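Local coordinates for protein TRAP dicarboxylate transporter, DctP subunit (PDB 4P47) that probably captures a small organic acid in the periplasm and hands it to the membrane subunits of a TRAP transporter, at residues K40-M48 / Y270-Q278; K103-P111 / I312-T323. All coordinates share one frame; numbering follows the deposited sequence.

Contact 1 (K40-M48 / Y270-Q278); sequences KGHPQVTGM and YQRKVSREQ
Y270 meets T46 where helix 43-48 runs antiparallel to helix 270-278 (153°), their axes 8.7 Å apart. The tyrosine CG lies anti to the backbone N (chi1 167°), which carries the ring toward T46; there Y270 OH comes to 3.3 Å from T46 CG2, the two side chains crossing at about a right angle. T46 O lies in the ring plane at the edge, and one water joins it to the Y270 hydroxyl. At the next residue, Q271, CG is anti to the backbone N and so lies 3.4 Å from P43 O and 3.9 Å from G47 CA. A side chain at G47 would run into this methylene, and the backbones approach to 4.6 Å between G47 CA and Q271 CA. V274 CG1 touches both P43 CB and T46 CG2, while S275 offers its CA and CB to P43 CB. P43 is thus a knob in the hole formed by Q271, V274, S275 and Q278. Q278 closes the hole: its amide passes over P43 CG and CD, and NE2 donates to G41 O at 3.0 Å, almost straight at 173°. A second water bridges Q278 OE1 and G41 O. Beyond lies strand 141-156, where E148 receives S275 OG and donates its backbone N to Q271 OE1, and W147 packs on Q271 and M48; R272 and R276, turned from this contact, form salt bridges to helix 117-125, both with D121 and R272 also with D125.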
loop_
_atom_site.group_PDB
_atom_site.type_symbol
_atom_site.label_atom_id
_atom_site.label_comp_id
_atom_site.label_asym_id
_atom_site.label_seq_id
_atom_site.Cartn_x
_atom_site.Cartn_y
_atom_site.Cartn_z
ATOM N N LYS A 40 7.626 -2.420 15.940
ATOM C CA LYS A 40 8.085 -3.802 16.025
ATOM C C LYS A 40 6.891 -4.728 16.106
ATOM O O LYS A 40 5.938 -4.474 16.855
ATOM C CB LYS A 40 8.959 -4.011 17.269
ATOM C CG LYS A 40 10.461 -3.948 17.034
ATOM C CD LYS A 40 10.919 -2.563 16.610
ATOM C CE LYS A 40 12.169 -2.121 17.356
ATOM N NZ LYS A 40 13.190 -1.542 16.435
ATOM N N GLY A 41 6.943 -5.817 15.353
ATOM C CA GLY A 41 5.837 -6.743 15.278
ATOM C C GLY A 41 5.089 -6.604 13.975
ATOM O O GLY A 41 4.570 -7.583 13.446
ATOM N N HIS A 42 5.028 -5.383 13.449
ATOM C CA HIS A 42 4.316 -5.135 12.205
ATOM C C HIS A 42 5.174 -5.654 11.058
ATOM O O HIS A 42 6.396 -5.536 11.098
ATOM C CB HIS A 42 4.046 -3.633 12.029
ATOM C CG HIS A 42 3.154 -3.305 10.874
ATOM N ND1 HIS A 42 3.605 -3.272 9.571
ATOM C CD2 HIS A 42 1.838 -3.000 10.817
ATOM C CE1 HIS A 42 2.612 -2.966 8.765
ATOM N NE2 HIS A 42 1.525 -2.791 9.495
ATOM N N PRO A 43 4.552 -6.209 10.016
ATOM C CA PRO A 43 5.337 -6.731 8.888
ATOM C C PRO A 43 6.341 -5.734 8.269
ATOM O O PRO A 43 7.412 -6.130 7.808
ATOM C CB PRO A 43 4.249 -7.159 7.898
ATOM C CG PRO A 43 3.113 -7.595 8.797
ATOM C CD PRO A 43 3.124 -6.581 9.907
ATOM N N GLN A 44 5.971 -4.469 8.194
ATOM C CA GLN A 44 6.874 -3.420 7.747
ATOM C C GLN A 44 8.179 -3.428 8.540
ATOM O O GLN A 44 9.273 -3.423 7.967
ATOM C CB GLN A 44 6.195 -2.070 7.885
ATOM C CG GLN A 44 7.049 -0.908 7.440
ATOM C CD GLN A 44 6.413 0.404 7.808
ATOM O OE1 GLN A 44 6.309 0.745 8.986
ATOM N NE2 GLN A 44 5.971 1.145 6.822
ATOM N N VAL A 45 8.082 -3.433 9.861
ATOM C CA VAL A 45 9.278 -3.387 10.682
ATOM C C VAL A 45 10.018 -4.717 10.653
ATOM O O VAL A 45 11.246 -4.745 10.702
ATOM C CB VAL A 45 8.966 -2.912 12.098
ATOM C CG1 VAL A 45 10.225 -2.880 12.929
ATOM C CG2 VAL A 45 8.328 -1.537 12.030
ATOM N N THR A 46 9.297 -5.817 10.520
ATOM C CA THR A 46 9.954 -7.100 10.356
ATOM C C THR A 46 10.801 -7.080 9.081
ATOM O O THR A 46 11.916 -7.592 9.068
ATOM C CB THR A 46 8.919 -8.227 10.382
ATOM O OG1 THR A 46 8.244 -8.165 11.644
ATOM C CG2 THR A 46 9.583 -9.584 10.241
ATOM N N GLY A 47 10.282 -6.476 8.025
ATOM C CA GLY A 47 11.061 -6.315 6.803
ATOM C C GLY A 47 12.275 -5.420 7.010
ATOM O O GLY A 47 13.370 -5.704 6.509
ATOM N N MET A 48 12.099 -4.334 7.751
ATOM C CA MET A 48 13.208 -3.429 8.046
ATOM C C MET A 48 14.321 -4.130 8.820
ATOM O O MET A 48 15.503 -3.907 8.575
ATOM C CB MET A 48 12.712 -2.239 8.856
ATOM C CG MET A 48 11.792 -1.325 8.054
ATOM S SD MET A 48 10.892 -0.138 9.067
ATOM C CE MET A 48 12.218 1.014 9.458
ATOM N N TYR A 270 10.827 -11.539 1.556
ATOM C CA TYR A 270 10.571 -11.980 2.910
ATOM C C TYR A 270 9.441 -11.170 3.555
ATOM O O TYR A 270 8.564 -11.731 4.215
ATOM C CB TYR A 270 11.875 -11.835 3.718
ATOM C CG TYR A 270 11.765 -11.957 5.208
ATOM C CD1 TYR A 270 11.727 -13.194 5.836
ATOM C CD2 TYR A 270 11.735 -10.828 5.993
ATOM C CE1 TYR A 270 11.638 -13.288 7.228
ATOM C CE2 TYR A 270 11.656 -10.907 7.348
ATOM C CZ TYR A 270 11.603 -12.121 7.968
ATOM O OH TYR A 270 11.528 -12.142 9.346
ATOM N N GLN A 271 9.483 -9.854 3.388
ATOM C CA GLN A 271 8.496 -8.959 3.995
ATOM C C GLN A 271 7.088 -9.297 3.478
ATOM O O GLN A 271 6.107 -9.306 4.232
ATOM C CB GLN A 271 8.833 -7.495 3.686
ATOM C CG GLN A 271 7.970 -6.489 4.431
ATOM C CD GLN A 271 6.629 -6.217 3.777
ATOM O OE1 GLN A 271 6.475 -6.325 2.571
ATOM N NE2 GLN A 271 5.651 -5.834 4.586
ATOM N N ARG A 272 6.972 -9.577 2.188
ATOM C CA ARG A 272 5.683 -9.875 1.583
ATOM C C ARG A 272 5.157 -11.191 2.147
ATOM O O ARG A 272 3.968 -11.314 2.434
ATOM C CB ARG A 272 5.826 -9.948 0.065
ATOM C CG ARG A 272 5.965 -8.592 -0.601
ATOM C CD ARG A 272 6.426 -8.765 -2.020
ATOM N NE ARG A 272 6.385 -7.538 -2.779
ATOM C CZ ARG A 272 6.835 -7.437 -4.030
ATOM N NH1 ARG A 272 7.463 -8.460 -4.601
ATOM N NH2 ARG A 272 6.712 -6.304 -4.701
ATOM N N LYS A 273 6.022 -12.184 2.328
ATOM C CA LYS A 273 5.584 -13.438 2.933
ATOM C C LYS A 273 5.088 -13.237 4.365
ATOM O O LYS A 273 4.051 -13.787 4.761
ATOM C CB LYS A 273 6.707 -14.467 2.927
ATOM C CG LYS A 273 6.900 -15.135 1.597
ATOM C CD LYS A 273 8.164 -15.984 1.615
ATOM C CE LYS A 273 8.279 -16.799 2.903
ATOM N NZ LYS A 273 9.667 -17.280 3.131
ATOM N N VAL A 274 5.812 -12.452 5.151
ATOM C CA VAL A 274 5.423 -12.184 6.521
ATOM C C VAL A 274 4.089 -11.445 6.541
ATOM O O VAL A 274 3.192 -11.750 7.339
ATOM C CB VAL A 274 6.504 -11.352 7.271
ATOM C CG1 VAL A 274 5.981 -10.832 8.596
ATOM C CG2 VAL A 274 7.758 -12.192 7.477
ATOM N N SER A 275 3.951 -10.487 5.645
ATOM C CA SER A 275 2.726 -9.717 5.569
ATOM C C SER A 275 1.524 -10.618 5.283
ATOM O O SER A 275 0.455 -10.485 5.868
ATOM C CB SER A 275 2.873 -8.675 4.472
ATOM O OG SER A 275 1.693 -7.892 4.386
ATOM N N ARG A 276 1.690 -11.526 4.346
ATOM C CA ARG A 276 0.580 -12.362 3.943
ATOM C C ARG A 276 0.237 -13.410 4.991
ATOM O O ARG A 276 -0.941 -13.738 5.176
ATOM C CB ARG A 276 0.869 -12.966 2.563
ATOM C CG ARG A 276 0.774 -11.896 1.478
ATOM C CD ARG A 276 1.601 -12.143 0.200
ATOM N NE ARG A 276 1.715 -10.867 -0.511
ATOM C CZ ARG A 276 2.388 -10.649 -1.638
ATOM N NH1 ARG A 276 3.025 -11.634 -2.249
ATOM N NH2 ARG A 276 2.428 -9.446 -2.165
ATOM N N GLU A 277 1.230 -13.923 5.709
ATOM C CA GLU A 277 0.963 -14.811 6.836
ATOM C C GLU A 277 0.164 -14.068 7.898
ATOM O O GLU A 277 -0.807 -14.594 8.463
ATOM C CB GLU A 277 2.290 -15.295 7.433
ATOM C CG GLU A 277 2.952 -16.388 6.619
ATOM C CD GLU A 277 4.431 -16.582 6.947
ATOM O OE1 GLU A 277 4.982 -15.803 7.756
ATOM O OE2 GLU A 277 5.044 -17.514 6.384
ATOM N N GLN A 278 0.560 -12.845 8.202
ATOM C CA GLN A 278 -0.131 -12.074 9.225
ATOM C C GLN A 278 -1.555 -11.750 8.777
ATOM O O GLN A 278 -2.477 -11.745 9.597
ATOM C CB GLN A 278 0.624 -10.778 9.575
ATOM C CG GLN A 278 1.887 -10.995 10.396
ATOM C CD GLN A 278 2.326 -9.767 11.188
ATOM O OE1 GLN A 278 1.559 -8.821 11.394
ATOM N NE2 GLN A 278 3.578 -9.783 11.639
HETATM O O HOH W 1 1.350 -7.713 13.986
HETATM O O HOH W 2 13.088 -9.937 10.354
#

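Contact 2 (K103-P111 / I312-T323); sequences KAFEAVDLP and IDKFTAEIGAET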
loop_
_atom_site.group_PDB
_atom_site.type_symbol
_atom_site.label_atom_id
_atom_site.label_comp_id
_atom_site.label_asym_id
_atom_site.label_seq_id
_atom_site.Cartn_x
_atom_site.Cartn_y
_atom_site.Cartn_z
ATOM N N LYS A 103 3.593 13.021 -9.956
ATOM C CA LYS A 103 2.170 12.738 -10.124
ATOM C C LYS A 103 1.848 11.339 -10.640
ATOM O O LYS A 103 0.774 10.793 -10.328
ATOM C CB LYS A 103 1.549 13.772 -11.069
ATOM C CG LYS A 103 0.859 14.883 -10.338
ATOM C CD LYS A 103 -0.404 14.381 -9.647
ATOM C CE LYS A 103 -0.773 15.287 -8.494
ATOM N NZ LYS A 103 -0.588 16.729 -8.829
ATOM N N ALA A 104 2.753 10.760 -11.418
ATOM C CA ALA A 104 2.528 9.433 -11.959
ATOM C C ALA A 104 2.272 8.414 -10.842
ATOM O O ALA A 104 1.584 7.428 -11.097
ATOM C CB ALA A 104 3.697 9.009 -12.842
ATOM N N PHE A 105 2.834 8.634 -9.655
ATOM C CA PHE A 105 2.622 7.697 -8.557
ATOM C C PHE A 105 1.157 7.612 -8.119
ATOM O O PHE A 105 0.789 6.655 -7.439
ATOM C CB PHE A 105 3.528 8.017 -7.377
ATOM C CG PHE A 105 4.890 7.404 -7.489
ATOM C CD1 PHE A 105 5.915 8.063 -8.157
ATOM C CD2 PHE A 105 5.147 6.170 -6.949
ATOM C CE1 PHE A 105 7.173 7.492 -8.269
ATOM C CE2 PHE A 105 6.417 5.601 -7.066
ATOM C CZ PHE A 105 7.424 6.274 -7.729
ATOM N N GLU A 106 0.305 8.555 -8.502
ATOM C CA GLU A 106 -1.124 8.419 -8.226
ATOM C C GLU A 106 -1.700 7.175 -8.863
ATOM O O GLU A 106 -2.729 6.659 -8.405
ATOM C CB GLU A 106 -1.851 9.670 -8.702
ATOM C CG GLU A 106 -3.327 9.727 -8.426
ATOM C CD GLU A 106 -3.904 11.074 -8.786
ATOM O OE1 GLU A 106 -3.960 11.389 -10.002
ATOM O OE2 GLU A 106 -4.285 11.813 -7.869
ATOM N N ALA A 107 -1.017 6.644 -9.873
ATOM C CA ALA A 107 -1.486 5.421 -10.508
ATOM C C ALA A 107 -1.629 4.267 -9.495
ATOM O O ALA A 107 -2.492 3.408 -9.656
ATOM C CB ALA A 107 -0.566 4.999 -11.676
ATOM N N VAL A 108 -0.786 4.217 -8.464
ATOM C CA VAL A 108 -0.858 3.079 -7.539
ATOM C C VAL A 108 -2.088 3.132 -6.647
ATOM O O VAL A 108 -2.437 2.137 -6.027
ATOM C CB VAL A 108 0.403 2.913 -6.657
ATOM C CG1 VAL A 108 1.669 2.840 -7.510
ATOM C CG2 VAL A 108 0.523 3.984 -5.587
ATOM N N ASP A 109 -2.748 4.278 -6.586
ATOM C CA ASP A 109 -3.995 4.421 -5.844
ATOM C C ASP A 109 -5.253 4.131 -6.684
ATOM O O ASP A 109 -6.360 4.174 -6.160
ATOM C CB ASP A 109 -4.105 5.835 -5.276
ATOM C CG ASP A 109 -3.195 6.076 -4.078
ATOM O OD1 ASP A 109 -2.806 5.110 -3.388
ATOM O OD2 ASP A 109 -2.928 7.250 -3.783
ATOM N N LEU A 110 -5.115 3.855 -7.978
ATOM C CA LEU A 110 -6.297 3.620 -8.812
ATOM C C LEU A 110 -7.021 2.358 -8.358
ATOM O O LEU A 110 -6.412 1.423 -7.861
ATOM C CB LEU A 110 -5.898 3.526 -10.302
ATOM C CG LEU A 110 -5.331 4.815 -10.912
ATOM C CD1 LEU A 110 -4.762 4.538 -12.301
ATOM C CD2 LEU A 110 -6.362 5.944 -10.977
ATOM N N PRO A 111 -8.341 2.347 -8.517
ATOM C CA PRO A 111 -9.101 1.217 -7.959
ATOM C C PRO A 111 -9.102 -0.112 -8.706
ATOM O O PRO A 111 -9.012 -0.191 -9.944
ATOM C CB PRO A 111 -10.533 1.762 -7.844
ATOM C CG PRO A 111 -10.591 2.948 -8.730
ATOM C CD PRO A 111 -9.182 3.476 -8.931
ATOM N N ILE A 312 -13.066 7.424 -12.827
ATOM C CA ILE A 312 -11.636 7.248 -12.597
ATOM C C ILE A 312 -10.800 7.692 -13.794
ATOM O O ILE A 312 -9.674 8.119 -13.623
ATOM C CB ILE A 312 -11.333 5.768 -12.217
ATOM C CG1 ILE A 312 -12.084 5.389 -10.933
ATOM C CG2 ILE A 312 -9.831 5.536 -12.086
ATOM C CD1 ILE A 312 -11.823 6.309 -9.754
ATOM N N ASP A 313 -11.379 7.650 -15.002
ATOM C CA ASP A 313 -10.666 8.081 -16.200
ATOM C C ASP A 313 -10.220 9.547 -16.114
ATOM O O ASP A 313 -9.323 9.967 -16.840
ATOM C CB ASP A 313 -11.534 7.893 -17.461
ATOM C CG ASP A 313 -11.555 6.450 -17.966
ATOM O OD1 ASP A 313 -10.662 5.637 -17.634
ATOM O OD2 ASP A 313 -12.508 6.137 -18.713
ATOM N N LYS A 314 -10.828 10.329 -15.229
ATOM C CA LYS A 314 -10.490 11.745 -15.091
ATOM C C LYS A 314 -9.068 11.979 -14.587
ATOM O O LYS A 314 -8.517 13.057 -14.780
ATOM C CB LYS A 314 -11.469 12.435 -14.130
ATOM C CG LYS A 314 -11.207 12.173 -12.620
ATOM C CD LYS A 314 -12.124 12.990 -11.717
ATOM C CE LYS A 314 -13.598 12.622 -11.922
ATOM N NZ LYS A 314 -14.528 13.406 -11.040
ATOM N N PHE A 315 -8.485 10.987 -13.934
ATOM C CA PHE A 315 -7.115 11.120 -13.426
ATOM C C PHE A 315 -6.037 10.800 -14.455
ATOM O O PHE A 315 -4.842 11.022 -14.210
ATOM C CB PHE A 315 -6.912 10.240 -12.194
ATOM C CG PHE A 315 -7.848 10.578 -11.081
ATOM C CD1 PHE A 315 -7.694 11.757 -10.375
ATOM C CD2 PHE A 315 -8.913 9.753 -10.775
ATOM C CE1 PHE A 315 -8.593 12.098 -9.367
ATOM C CE2 PHE A 315 -9.815 10.096 -9.763
ATOM C CZ PHE A 315 -9.646 11.260 -9.067
ATOM N N THR A 316 -6.439 10.262 -15.603
ATOM C CA THR A 316 -5.461 9.802 -16.574
ATOM C C THR A 316 -4.622 10.956 -17.107
ATOM O O THR A 316 -3.410 10.785 -17.313
ATOM C CB THR A 316 -6.135 9.051 -17.701
ATOM O OG1 THR A 316 -6.655 7.832 -17.180
ATOM C CG2 THR A 316 -5.163 8.764 -18.878
ATOM N N ALA A 317 -5.213 12.133 -17.291
ATOM C CA ALA A 317 -4.478 13.243 -17.900
ATOM C C ALA A 317 -3.326 13.633 -16.988
ATOM O O ALA A 317 -2.219 13.852 -17.462
ATOM C CB ALA A 317 -5.400 14.433 -18.163
ATOM N N GLU A 318 -3.551 13.675 -15.677
ATOM C CA GLU A 318 -2.477 14.144 -14.789
ATOM C C GLU A 318 -1.454 13.053 -14.488
ATOM O O GLU A 318 -0.268 13.338 -14.352
ATOM C CB GLU A 318 -3.024 14.757 -13.495
ATOM C CG GLU A 318 -3.670 13.764 -12.559
ATOM C CD GLU A 318 -4.233 14.424 -11.311
ATOM O OE1 GLU A 318 -4.198 15.666 -11.226
ATOM O OE2 GLU A 318 -4.712 13.705 -10.409
ATOM N N ILE A 319 -1.901 11.804 -14.423
ATOM C CA ILE A 319 -0.988 10.676 -14.269
ATOM C C ILE A 319 -0.113 10.539 -15.523
ATOM O O ILE A 319 1.105 10.331 -15.434
ATOM C CB ILE A 319 -1.762 9.359 -14.010
ATOM C CG1 ILE A 319 -2.403 9.395 -12.618
ATOM C CG2 ILE A 319 -0.824 8.168 -14.121
ATOM C CD1 ILE A 319 -3.437 8.302 -12.354
ATOM N N GLY A 320 -0.752 10.653 -16.682
ATOM C CA GLY A 320 -0.094 10.538 -17.971
ATOM C C GLY A 320 -0.525 9.283 -18.715
ATOM O O GLY A 320 -0.514 8.182 -18.155
ATOM N N ALA A 321 -0.896 9.439 -19.984
ATOM C CA ALA A 321 -1.255 8.294 -20.811
ATOM C C ALA A 321 -0.157 7.232 -20.844
ATOM O O ALA A 321 -0.442 6.031 -20.854
ATOM C CB ALA A 321 -1.590 8.757 -22.236
ATOM N N GLU A 322 1.099 7.664 -20.873
ATOM C CA GLU A 322 2.211 6.725 -20.921
ATOM C C GLU A 322 2.119 5.727 -19.759
ATOM O O GLU A 322 2.230 4.515 -19.927
ATOM C CB GLU A 322 3.552 7.478 -20.866
ATOM C CG GLU A 322 4.798 6.585 -20.930
ATOM C CD GLU A 322 5.181 6.170 -22.345
ATOM O OE1 GLU A 322 4.801 6.869 -23.305
ATOM O OE2 GLU A 322 5.866 5.137 -22.500
ATOM N N THR A 323 1.958 6.264 -18.572
ATOM C CA THR A 323 1.876 5.438 -17.383
ATOM C C THR A 323 0.584 4.611 -17.367
ATOM O O THR A 323 0.618 3.395 -17.148
ATOM C CB THR A 323 1.980 6.309 -16.134
ATOM O OG1 THR A 323 3.258 6.964 -16.097
ATOM C CG2 THR A 323 1.840 5.496 -14.879
#
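A104 and I319 bring the two backbones closest, 4.4 Å between their CA atoms, where the short 3-10 turn 103-105 passes helix 316-319; toward the other end L110 CA and I312 CA stand 7.5 Å apart. I319 fills the middle: its CG2 rests on A107 CB, its CD1 meets L110 CD1 tip to tip at 4.0 Å, and its CG1 lies 3.6 Å from E106 OE1. T323 adds CG2 against A107 CB. L110 CD2 slides past I312 CG2, and P111 CG reaches I312 CG1 at 3.6 Å. In this solute-binding protein fold the contact thus fastens the loop after strand 90-94 to the C-terminal helices, with V179 of helix 178-186 against E106 and P178 and A182 against F315. E106, its CG anti to the backbone N (chi1 -177°) and its chain extended, crosses E318 at about a right angle, the carboxylate planes turned by 34°. E106 OE1 and E318 OE2 are only 2.5 Å apart; at that separation one acid probably carries a proton. E106 OE1 also lies 3.8 Å from F315 CD1, oblique to the ring. Replacing E106 with an alanine would probably deprive E318 OE2 of this close partner and open a gap beside I319 CG1 and the F315 ring. At the exposed border K103 CB lies 3.8 Å from E318 O.

How the contacts relate
The two contacts lie on opposite sides of the chain's centre, about 28 Å apart between their own centres, and share no helix or strand. Contact 2 is the more buried: eight of its eleven touching residues are enclosed, against five of eleven in contact 1. Contact 1 pairs two long helices, 43-58 and 254-288, whereas contact 2 sets an irregular loop against the junction of helices 298-312, 316-319 and 321-336. Their chemistry differs accordingly. Contact 1 seats a proline between helices and, at its border, joins backbone carbonyls to side chains by an amide bond and two waters; contact 2, with no clear hydrogen bond across it, relies on aliphatic packing, with a close pair of acids at its solvent border.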